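Local coordinates for putative capsid protein of prophage (Escherichia coli CFT073, PDB 3BQW) that probably builds the shell of a phage-like head as a major capsid protein encoded by an E. coli prophage, at residues Asn11-Tyr16 with Phe313-Trp318; Lys88-Ile93 with Tyr328-Ser333; Gly20-Phe25 with Asn124-Ile129. All coordinates share one frame; numbering follows the deposited sequence.

Contact 1. Residues Asn11-Tyr16 with Phe313-Trp318; sequences NQLFAY and FYPKNW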
loop_
_atom_site.group_PDB
_atom_site.type_symbol
_atom_site.label_atom_id
_atom_site.label_comp_id
_atom_site.label_asym_id
_atom_site.label_seq_id
_atom_site.Cartn_x
_atom_site.Cartn_y
_atom_site.Cartn_z
ATOM N N ASN A 11 -20.009 -4.290 16.884
ATOM C CA ASN A 11 -19.153 -4.158 18.070
ATOM C C ASN A 11 -18.312 -5.415 18.301
ATOM O O ASN A 11 -17.158 -5.328 18.711
ATOM C CB ASN A 11 -19.977 -3.891 19.326
ATOM C CG ASN A 11 -20.628 -2.527 19.336
ATOM O OD1 ASN A 11 -20.270 -1.620 18.578
ATOM N ND2 ASN A 11 -21.592 -2.371 20.223
ATOM N N GLN A 12 -18.898 -6.576 18.042
ATOM C CA GLN A 12 -18.198 -7.859 18.212
ATOM C C GLN A 12 -17.084 -8.016 17.187
ATOM O O GLN A 12 -15.970 -8.446 17.501
ATOM C CB GLN A 12 -19.203 -9.024 18.157
ATOM C CG GLN A 12 -20.137 -9.034 19.393
ATOM C CD GLN A 12 -21.454 -9.821 19.213
ATOM O OE1 GLN A 12 -21.553 -10.750 18.407
ATOM N NE2 GLN A 12 -22.461 -9.443 19.980
ATOM N N LEU A 13 -17.375 -7.625 15.957
ATOM C CA LEU A 13 -16.367 -7.626 14.895
ATOM C C LEU A 13 -15.277 -6.562 15.112
ATOM O O LEU A 13 -14.097 -6.831 14.871
ATOM C CB LEU A 13 -17.045 -7.444 13.536
ATOM C CG LEU A 13 -18.192 -8.400 13.171
ATOM C CD1 LEU A 13 -18.857 -7.943 11.897
ATOM C CD2 LEU A 13 -17.730 -9.829 13.042
ATOM N N PHE A 14 -15.647 -5.365 15.562
ATOM C CA PHE A 14 -14.650 -4.331 15.911
ATOM C C PHE A 14 -13.728 -4.739 17.067
ATOM O O PHE A 14 -12.564 -4.357 17.091
ATOM C CB PHE A 14 -15.310 -2.992 16.273
ATOM C CG PHE A 14 -15.584 -2.099 15.090
ATOM C CD1 PHE A 14 -16.868 -1.694 14.796
ATOM C CD2 PHE A 14 -14.547 -1.672 14.273
ATOM C CE1 PHE A 14 -17.109 -0.866 13.692
ATOM C CE2 PHE A 14 -14.780 -0.864 13.185
ATOM C CZ PHE A 14 -16.062 -0.458 12.896
ATOM N N ALA A 15 -14.251 -5.500 18.017
ATOM C CA ALA A 15 -13.451 -6.040 19.129
ATOM C C ALA A 15 -12.259 -6.841 18.613
ATOM O O ALA A 15 -11.177 -6.776 19.177
ATOM C CB ALA A 15 -14.328 -6.916 20.059
ATOM N N TYR A 16 -12.463 -7.590 17.535
ATOM C CA TYR A 16 -11.380 -8.341 16.921
ATOM C C TYR A 16 -10.460 -7.438 16.096
ATOM O O TYR A 16 -9.240 -7.496 16.205
ATOM C CB TYR A 16 -11.941 -9.433 16.024
ATOM C CG TYR A 16 -10.849 -10.274 15.442
ATOM C CD1 TYR A 16 -10.113 -11.141 16.264
ATOM C CD2 TYR A 16 -10.524 -10.198 14.103
ATOM C CE1 TYR A 16 -9.091 -11.906 15.752
ATOM C CE2 TYR A 16 -9.483 -10.962 13.581
ATOM C CZ TYR A 16 -8.773 -11.803 14.417
ATOM O OH TYR A 16 -7.774 -12.576 13.924
ATOM N N PHE A 313 -12.304 1.107 8.505
ATOM C CA PHE A 313 -12.932 -0.177 8.173
ATOM C C PHE A 313 -14.257 -0.299 8.871
ATOM O O PHE A 313 -14.426 0.183 9.990
ATOM C CB PHE A 313 -12.053 -1.356 8.631
ATOM C CG PHE A 313 -10.617 -1.220 8.230
ATOM C CD1 PHE A 313 -10.264 -1.190 6.882
ATOM C CD2 PHE A 313 -9.621 -1.122 9.196
ATOM C CE1 PHE A 313 -8.928 -1.048 6.492
ATOM C CE2 PHE A 313 -8.289 -0.981 8.829
ATOM C CZ PHE A 313 -7.934 -0.939 7.478
ATOM N N TYR A 314 -15.184 -0.979 8.217
ATOM C CA TYR A 314 -16.472 -1.284 8.800
ATOM C C TYR A 314 -16.864 -2.711 8.407
ATOM O O TYR A 314 -17.287 -2.955 7.281
ATOM C CB TYR A 314 -17.522 -0.285 8.342
ATOM C CG TYR A 314 -18.808 -0.422 9.065
ATOM C CD1 TYR A 314 -19.033 0.271 10.256
ATOM C CD2 TYR A 314 -19.822 -1.243 8.569
ATOM C CE1 TYR A 314 -20.229 0.120 10.939
ATOM C CE2 TYR A 314 -21.003 -1.373 9.226
ATOM C CZ TYR A 314 -21.204 -0.696 10.407
ATOM O OH TYR A 314 -22.396 -0.831 11.057
ATOM N N PRO A 315 -16.693 -3.654 9.343
ATOM C CA PRO A 315 -16.998 -5.054 9.133
ATOM C C PRO A 315 -18.451 -5.392 9.430
ATOM O O PRO A 315 -19.072 -4.786 10.309
ATOM C CB PRO A 315 -16.039 -5.746 10.096
ATOM C CG PRO A 315 -15.988 -4.818 11.268
ATOM C CD PRO A 315 -16.121 -3.423 10.681
ATOM N N LYS A 316 -19.004 -6.318 8.653
ATOM C CA LYS A 316 -20.390 -6.749 8.806
ATOM C C LYS A 316 -20.407 -8.246 8.712
ATOM O O LYS A 316 -19.691 -8.805 7.901
ATOM C CB LYS A 316 -21.279 -6.219 7.668
ATOM C CG LYS A 316 -21.362 -4.713 7.530
ATOM C CD LYS A 316 -22.163 -4.293 6.267
ATOM C CE LYS A 316 -23.685 -4.550 6.388
ATOM N NZ LYS A 316 -24.310 -3.861 7.559
ATOM N N ASN A 317 -21.235 -8.889 9.527
ATOM C CA ASN A 317 -21.492 -10.330 9.405
ATOM C C ASN A 317 -23.013 -10.514 9.302
ATOM O O ASN A 317 -23.753 -9.885 10.048
ATOM C CB ASN A 317 -20.904 -11.075 10.612
ATOM C CG ASN A 317 -21.243 -12.591 10.632
ATOM O OD1 ASN A 317 -21.054 -13.328 9.650
ATOM N ND2 ASN A 317 -21.693 -13.054 11.772
ATOM N N TRP A 318 -23.484 -11.330 8.360
ATOM C CA TRP A 318 -24.927 -11.578 8.243
ATOM C C TRP A 318 -25.190 -12.939 7.633
ATOM O O TRP A 318 -24.328 -13.499 6.977
ATOM C CB TRP A 318 -25.661 -10.456 7.457
ATOM C CG TRP A 318 -25.446 -10.492 5.965
ATOM C CD1 TRP A 318 -26.254 -11.076 5.029
ATOM C CD2 TRP A 318 -24.343 -9.930 5.246
ATOM N NE1 TRP A 318 -25.715 -10.922 3.771
ATOM C CE2 TRP A 318 -24.550 -10.211 3.872
ATOM C CE3 TRP A 318 -23.201 -9.212 5.625
ATOM C CZ2 TRP A 318 -23.654 -9.811 2.887
ATOM C CZ3 TRP A 318 -22.304 -8.816 4.635
ATOM C CH2 TRP A 318 -22.539 -9.115 3.284
#
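Within what is probably the P-domain of an HK97-type capsid fold, the short N-terminal helix carrying residues 11-16 lies obliquely over strand 314-318, their axes approaching to 7.9 Å at an angle of 127°. The two segments meet without hydrogen bonds between them; apolar groups do the work, and L13, F14 and P315 carry most of it.

The tight part centres on L13, whose CB points toward the strand. CB of L13 rests on CG of P315 at 3.6 Å. Its chi1 of -53° sets CG anti to the carbonyl carbon, and chi2 near 172° sends CD1 along the strand backbone, 3.5 Å from both P315 O and N317 N. A branched aliphatic chain suits this place, because CD1 follows the peptide and also touches CB of N317, with CD2 alongside it. The leucine also touches I121 of the long helix 113-146, and is buried. Proline suits position 315 equally well: the backbone bonds to strand 327-338 are made by the flanking Y314 and K316, so the missing N-H costs that pairing nothing. Its carbonyl O accepts a hydrogen bond from T10 OG1, at the start of the helix.

The loose side is the solvent face of the helix, where N11, Q12 and A15 are exposed; small or polar residues fit there. F14 sits at the border, partly exposed. The tip of its ring reaches inward, with CZ 4.0 Å from CD1 of Y314, the two side chains crossing at about a right angle. Carbonyl O of F313 comes to the ring edge at 3.4 Å from CE2 of F14, and over one ring face stands CD of P315, a CH-pi contact 4.0 Å from the F14 ring centroid.

Contact 2. Residues Lys88-Ile93 with Tyr328-Ser333; sequences KPKHEI and YVQTHS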
loop_
_atom_site.group_PDB
_atom_site.type_symbol
_atom_site.label_atom_id
_atom_site.label_comp_id
_atom_site.label_asym_id
_atom_site.label_seq_id
_atom_site.Cartn_x
_atom_site.Cartn_y
_atom_site.Cartn_z
ATOM N N LYS A 88 -15.613 -3.116 -0.676
ATOM C CA LYS A 88 -16.398 -3.936 0.243
ATOM C C LYS A 88 -16.322 -5.436 -0.076
ATOM O O LYS A 88 -17.334 -6.085 -0.293
ATOM C CB LYS A 88 -17.844 -3.444 0.338
ATOM C CG LYS A 88 -18.599 -3.319 -0.965
ATOM C CD LYS A 88 -20.003 -2.833 -0.638
ATOM C CE LYS A 88 -20.882 -2.678 -1.866
ATOM N NZ LYS A 88 -21.007 -3.940 -2.633
ATOM N N PRO A 89 -15.103 -5.999 -0.044
ATOM C CA PRO A 89 -14.956 -7.412 -0.296
ATOM C C PRO A 89 -15.691 -8.221 0.757
ATOM O O PRO A 89 -15.720 -7.841 1.947
ATOM C CB PRO A 89 -13.446 -7.627 -0.187
ATOM C CG PRO A 89 -12.951 -6.532 0.640
ATOM C CD PRO A 89 -13.809 -5.371 0.261
ATOM N N LYS A 90 -16.327 -9.297 0.302
ATOM C CA LYS A 90 -17.003 -10.218 1.197
ATOM C C LYS A 90 -16.608 -11.645 0.883
ATOM O O LYS A 90 -16.112 -11.939 -0.200
ATOM C CB LYS A 90 -18.533 -10.057 1.130
ATOM C CG LYS A 90 -19.175 -10.524 -0.157
ATOM C CD LYS A 90 -20.672 -10.462 -0.044
ATOM C CE LYS A 90 -21.331 -10.791 -1.375
ATOM N NZ LYS A 90 -22.821 -10.751 -1.251
ATOM N N HIS A 91 -16.839 -12.516 1.859
ATOM C CA HIS A 91 -16.565 -13.932 1.735
ATOM C C HIS A 91 -17.686 -14.688 2.417
ATOM O O HIS A 91 -18.218 -14.232 3.422
ATOM C CB HIS A 91 -15.260 -14.295 2.450
ATOM C CG HIS A 91 -14.023 -13.719 1.826
ATOM N ND1 HIS A 91 -13.141 -14.477 1.082
ATOM C CD2 HIS A 91 -13.498 -12.470 1.876
ATOM C CE1 HIS A 91 -12.140 -13.705 0.685
ATOM N NE2 HIS A 91 -12.342 -12.483 1.144
ATOM N N GLU A 92 -18.004 -15.860 1.883
ATOM C CA GLU A 92 -18.911 -16.796 2.533
ATOM C C GLU A 92 -18.238 -17.467 3.750
ATOM O O GLU A 92 -17.024 -17.754 3.742
ATOM C CB GLU A 92 -19.405 -17.854 1.534
ATOM C CG GLU A 92 -20.234 -18.976 2.206
ATOM C CD GLU A 92 -20.758 -20.043 1.238
ATOM O OE1 GLU A 92 -20.619 -19.863 0.005
ATOM O OE2 GLU A 92 -21.310 -21.066 1.729
ATOM N N ILE A 93 -19.024 -17.686 4.796
ATOM C CA ILE A 93 -18.575 -18.395 5.990
ATOM C C ILE A 93 -19.101 -19.816 5.888
ATOM O O ILE A 93 -20.267 -20.073 6.164
ATOM C CB ILE A 93 -19.075 -17.719 7.279
ATOM C CG1 ILE A 93 -18.669 -16.230 7.288
ATOM C CG2 ILE A 93 -18.598 -18.493 8.534
ATOM C CD1 ILE A 93 -17.166 -15.942 7.358
ATOM N N TYR A 328 -22.230 -14.489 5.412
ATOM C CA TYR A 328 -21.162 -13.662 4.832
ATOM C C TYR A 328 -20.514 -12.821 5.912
ATOM O O TYR A 328 -21.143 -12.504 6.919
ATOM C CB TYR A 328 -21.703 -12.691 3.786
ATOM C CG TYR A 328 -22.308 -13.353 2.596
ATOM C CD1 TYR A 328 -21.509 -13.752 1.535
ATOM C CD2 TYR A 328 -23.677 -13.607 2.531
ATOM C CE1 TYR A 328 -22.042 -14.375 0.427
ATOM C CE2 TYR A 328 -24.223 -14.235 1.433
ATOM C CZ TYR A 328 -23.386 -14.610 0.379
ATOM O OH TYR A 328 -23.897 -15.236 -0.731
ATOM N N VAL A 329 -19.245 -12.494 5.683
ATOM C CA VAL A 329 -18.565 -11.403 6.369
ATOM C C VAL A 329 -18.056 -10.470 5.263
ATOM O O VAL A 329 -17.690 -10.901 4.161
ATOM C CB VAL A 329 -17.427 -11.872 7.348
ATOM C CG1 VAL A 329 -16.238 -12.439 6.617
ATOM C CG2 VAL A 329 -16.963 -10.727 8.205
ATOM N N GLN A 330 -18.084 -9.182 5.550
ATOM C CA GLN A 330 -17.710 -8.167 4.583
ATOM C C GLN A 330 -17.129 -6.965 5.305
ATOM O O GLN A 330 -17.602 -6.587 6.381
ATOM C CB GLN A 330 -18.957 -7.753 3.813
ATOM C CG GLN A 330 -18.762 -6.681 2.793
ATOM C CD GLN A 330 -20.055 -6.304 2.146
ATOM O OE1 GLN A 330 -20.971 -5.861 2.824
ATOM N NE2 GLN A 330 -20.158 -6.503 0.830
ATOM N N THR A 331 -16.127 -6.343 4.707
ATOM C CA THR A 331 -15.476 -5.174 5.277
ATOM C C THR A 331 -15.481 -4.001 4.271
ATOM O O THR A 331 -14.908 -4.094 3.175
ATOM C CB THR A 331 -14.029 -5.500 5.695
ATOM O OG1 THR A 331 -14.032 -6.691 6.497
ATOM C CG2 THR A 331 -13.412 -4.336 6.491
ATOM N N HIS A 332 -16.137 -2.912 4.673
ATOM C CA HIS A 332 -16.176 -1.658 3.930
ATOM C C HIS A 332 -14.965 -0.786 4.232
ATOM O O HIS A 332 -14.535 -0.681 5.371
ATOM C CB HIS A 332 -17.443 -0.872 4.293
ATOM C CG HIS A 332 -18.702 -1.495 3.789
ATOM N ND1 HIS A 332 -19.116 -2.750 4.173
ATOM C CD2 HIS A 332 -19.633 -1.044 2.921
ATOM C CE1 HIS A 332 -20.256 -3.039 3.573
ATOM N NE2 HIS A 332 -20.581 -2.026 2.792
ATOM N N SER A 333 -14.429 -0.157 3.193
ATOM C CA SER A 333 -13.327 0.826 3.311
ATOM C C SER A 333 -13.214 1.685 2.040
ATOM O O SER A 333 -13.463 1.198 0.939
ATOM C CB SER A 333 -11.991 0.109 3.546
ATOM O OG SER A 333 -10.999 1.006 4.008
HETATM O O HOH W 1 -22.743 -5.786 -0.859
#
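K90 and Q330 form a non-hydrogen-bonded pair at one end of a three-pair antiparallel ladder, and the lysine leaves it over the neighbouring tyrosine. CB of K90 lies 3.6 Å from CB of Q330. CG takes the crowded place between backbone N and carbonyl carbon (chi1 70°), and the chain then runs extended. CD touches CD1 of Y328 at 3.7 Å, CE passes CE1, and NZ stands over the ring face in a cation-pi contact, 4.2 Å from the Y328 ring centroid. A long flexible cation suits this surface, its methylenes packing while the residue as a whole stays exposed.

The backbone is knit by nearly straight bonds: H91 N to V329 O (2.9 Å), V329 N to H91 O, and T331 N to P89 O. Q330 NE2 adds a bent bond to K88 O (3.1 Å), from above the carbonyl plane, and shares a water with K88 NZ. CB of K88 stands over the centre of the H332 ring, a CH-pi contact.

Strand 90-92 thus borders strand 327-338, which pairs on its other side with strand 314-319, while H91 and V329 face helix 113-146, where Q128 bonds to V329 O and T331 OG1.

Contact 3. Residues Gly20-Phe25 with Asn124-Ile129; sequences GDIAEF and NMRRQI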
loop_
_atom_site.group_PDB
_atom_site.type_symbol
_atom_site.label_atom_id
_atom_site.label_comp_id
_atom_site.label_asym_id
_atom_site.label_seq_id
_atom_site.Cartn_x
_atom_site.Cartn_y
_atom_site.Cartn_z
ATOM N N GLY A 20 -5.180 -5.530 18.743
ATOM C CA GLY A 20 -3.840 -5.015 19.094
ATOM C C GLY A 20 -2.667 -5.922 18.760
ATOM O O GLY A 20 -1.570 -5.442 18.449
ATOM N N ASP A 21 -2.917 -7.230 18.811
ATOM C CA ASP A 21 -1.916 -8.257 18.549
ATOM C C ASP A 21 -2.144 -9.037 17.250
ATOM O O ASP A 21 -1.719 -10.174 17.139
ATOM C CB ASP A 21 -1.879 -9.252 19.725
ATOM C CG ASP A 21 -3.210 -9.987 19.930
ATOM O OD1 ASP A 21 -4.268 -9.427 19.586
ATOM O OD2 ASP A 21 -3.189 -11.127 20.446
ATOM N N ILE A 22 -2.802 -8.452 16.266
ATOM C CA ILE A 22 -2.942 -9.127 14.976
ATOM C C ILE A 22 -2.139 -8.317 13.948
ATOM O O ILE A 22 -2.480 -7.176 13.654
ATOM C CB ILE A 22 -4.441 -9.321 14.596
ATOM C CG1 ILE A 22 -5.141 -10.182 15.671
ATOM C CG2 ILE A 22 -4.597 -9.980 13.221
ATOM C CD1 ILE A 22 -6.575 -9.805 15.929
ATOM N N ALA A 23 -1.058 -8.926 13.448
ATOM C CA ALA A 23 -0.097 -8.301 12.536
ATOM C C ALA A 23 -0.786 -7.663 11.345
ATOM O O ALA A 23 -0.450 -6.545 10.955
ATOM C CB ALA A 23 0.937 -9.346 12.050
ATOM N N GLU A 24 -1.777 -8.368 10.801
ATOM C CA GLU A 24 -2.537 -7.893 9.641
ATOM C C GLU A 24 -3.198 -6.566 9.928
ATOM O O GLU A 24 -3.487 -5.818 9.008
ATOM C CB GLU A 24 -3.637 -8.894 9.217
ATOM C CG GLU A 24 -3.123 -10.180 8.592
ATOM C CD GLU A 24 -2.747 -11.243 9.602
ATOM O OE1 GLU A 24 -2.682 -10.961 10.831
ATOM O OE2 GLU A 24 -2.495 -12.377 9.153
ATOM N N PHE A 25 -3.468 -6.296 11.204
ATOM C CA PHE A 25 -4.143 -5.069 11.595
ATOM C C PHE A 25 -3.143 -3.982 11.988
ATOM O O PHE A 25 -3.339 -2.828 11.638
ATOM C CB PHE A 25 -5.161 -5.319 12.719
ATOM C CG PHE A 25 -6.209 -6.383 12.395
ATOM C CD1 PHE A 25 -6.505 -6.747 11.082
ATOM C CD2 PHE A 25 -6.924 -6.990 13.414
ATOM C CE1 PHE A 25 -7.465 -7.688 10.804
ATOM C CE2 PHE A 25 -7.892 -7.941 13.133
ATOM C CZ PHE A 25 -8.166 -8.283 11.831
ATOM N N ASN A 124 -11.482 -14.600 7.571
ATOM C CA ASN A 124 -11.923 -13.837 6.408
ATOM C C ASN A 124 -11.812 -12.338 6.626
ATOM O O ASN A 124 -11.497 -11.597 5.689
ATOM C CB ASN A 124 -13.327 -14.239 5.989
ATOM C CG ASN A 124 -13.349 -15.585 5.267
ATOM O OD1 ASN A 124 -12.787 -15.716 4.201
ATOM N ND2 ASN A 124 -13.982 -16.589 5.869
ATOM N N MET A 125 -12.013 -11.882 7.851
ATOM C CA MET A 125 -11.766 -10.481 8.181
ATOM C C MET A 125 -10.316 -10.116 7.935
ATOM O O MET A 125 -10.044 -9.060 7.352
ATOM C CB MET A 125 -12.120 -10.175 9.647
ATOM C CG MET A 125 -13.621 -10.042 9.955
ATOM S SD MET A 125 -13.994 -9.731 11.712
ATOM C CE MET A 125 -13.328 -8.079 11.765
ATOM N N ARG A 126 -9.384 -10.962 8.391
ATOM C CA ARG A 126 -7.957 -10.721 8.177
ATOM C C ARG A 126 -7.604 -10.659 6.691
ATOM O O ARG A 126 -6.784 -9.864 6.279
ATOM C CB ARG A 126 -7.073 -11.779 8.872
ATOM C CG ARG A 126 -7.010 -11.629 10.399
ATOM C CD ARG A 126 -5.902 -12.471 11.051
ATOM N NE ARG A 126 -5.795 -13.850 10.553
ATOM C CZ ARG A 126 -6.496 -14.887 11.001
ATOM N NH1 ARG A 126 -7.389 -14.753 11.975
ATOM N NH2 ARG A 126 -6.306 -16.086 10.465
ATOM N N ARG A 127 -8.222 -11.522 5.908
ATOM C CA ARG A 127 -7.992 -11.599 4.466
ATOM C C ARG A 127 -8.569 -10.356 3.762
ATOM O O ARG A 127 -7.977 -9.837 2.818
ATOM C CB ARG A 127 -8.639 -12.902 3.995
ATOM C CG ARG A 127 -8.734 -13.195 2.530
ATOM C CD ARG A 127 -9.378 -14.609 2.356
ATOM N NE ARG A 127 -8.490 -15.651 2.901
ATOM C CZ ARG A 127 -8.738 -16.464 3.937
ATOM N NH1 ARG A 127 -9.895 -16.455 4.610
ATOM N NH2 ARG A 127 -7.801 -17.333 4.297
ATOM N N GLN A 128 -9.712 -9.868 4.244
ATOM C CA GLN A 128 -10.309 -8.643 3.702
ATOM C C GLN A 128 -9.471 -7.387 3.985
ATOM O O GLN A 128 -9.281 -6.553 3.121
ATOM C CB GLN A 128 -11.746 -8.481 4.195
ATOM C CG GLN A 128 -12.675 -9.446 3.510
ATOM C CD GLN A 128 -13.984 -9.613 4.237
ATOM O OE1 GLN A 128 -14.308 -8.859 5.158
ATOM N NE2 GLN A 128 -14.743 -10.619 3.840
ATOM N N ILE A 129 -8.941 -7.267 5.195
ATOM C CA ILE A 129 -8.016 -6.169 5.503
ATOM C C ILE A 129 -6.734 -6.265 4.664
ATOM O O ILE A 129 -6.233 -5.262 4.188
ATOM C CB ILE A 129 -7.677 -6.123 7.002
ATOM C CG1 ILE A 129 -8.942 -5.841 7.822
ATOM C CG2 ILE A 129 -6.619 -5.063 7.288
ATOM C CD1 ILE A 129 -9.640 -4.570 7.490
HETATM O O HOH W 2 -4.518 -13.876 7.956
#
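R126 reaches, with a bend at chi3, toward the start of a short helix, and this shape sets the character of the contact. CG of R126 lies anti to the carbonyl carbon (chi1 -73°) and the chain turns at chi3 (-44°). CG of R126 meets the F25 ring, 3.8 Å from CZ of F25, while CD lies between CG2 of I22 and OE1 of E24, 3.6 Å from each; I22 and R126 cross at about a right angle.

I22 occupies the N-cap position, its carbonyl O accepting the F25 amide N at 2.8 Å. Being beta-branched, it sends CG2 anti to the backbone N, where this methyl sits over one face of the F25 ring. F25 in turn pushes its ring tip between R126 and I129, with CE1 of F25 3.8 Å from CG1 of I129; flat and apolar, it suits a wedge against a helix. I129, buried, also brings CG2 beside the E24 carbonyl O.

E24 bends at chi2 (85°), so its carboxylate curls back to R126. OE2 lies near the guanidinium plane but only at a long salt-bridge distance, 3.9 Å from R126 NE. A water fills the role of go-between, accepting from R126 NE at 2.9 Å and donating to E24 OE2 at 2.8 Å. The arginine's NH1 is held by Y16 OH of helix 10-17.

Most close contacts are thus between hydrocarbon parts, the R126 methylenes included, so the charged pair probably adds only a modest, solvent-screened attraction.

In the fold
Contacts 1 and 2 share one sheet, since strands 314-319 and 327-338 are neighbours in it. Contact 3 sits on helix 113-146, probably the spine helix of an HK97-type fold, which packs against both that sheet and helix 10-17. All three contacts grade from core to surface. L13 and P315 are buried in contact 1, V329, Q330 and T331 in contact 2, I22 and I129 in contact 3; K90 and E92 are exposed, E24 and R126 partly so. The chemistry differs accordingly: contact 1 is apolar packing of a helix on a strand, contact 2 backbone pairing with an exposed lysine, K90, over a tyrosine ring, and contact 3 an apolar wedge beside a water-mediated charge pair.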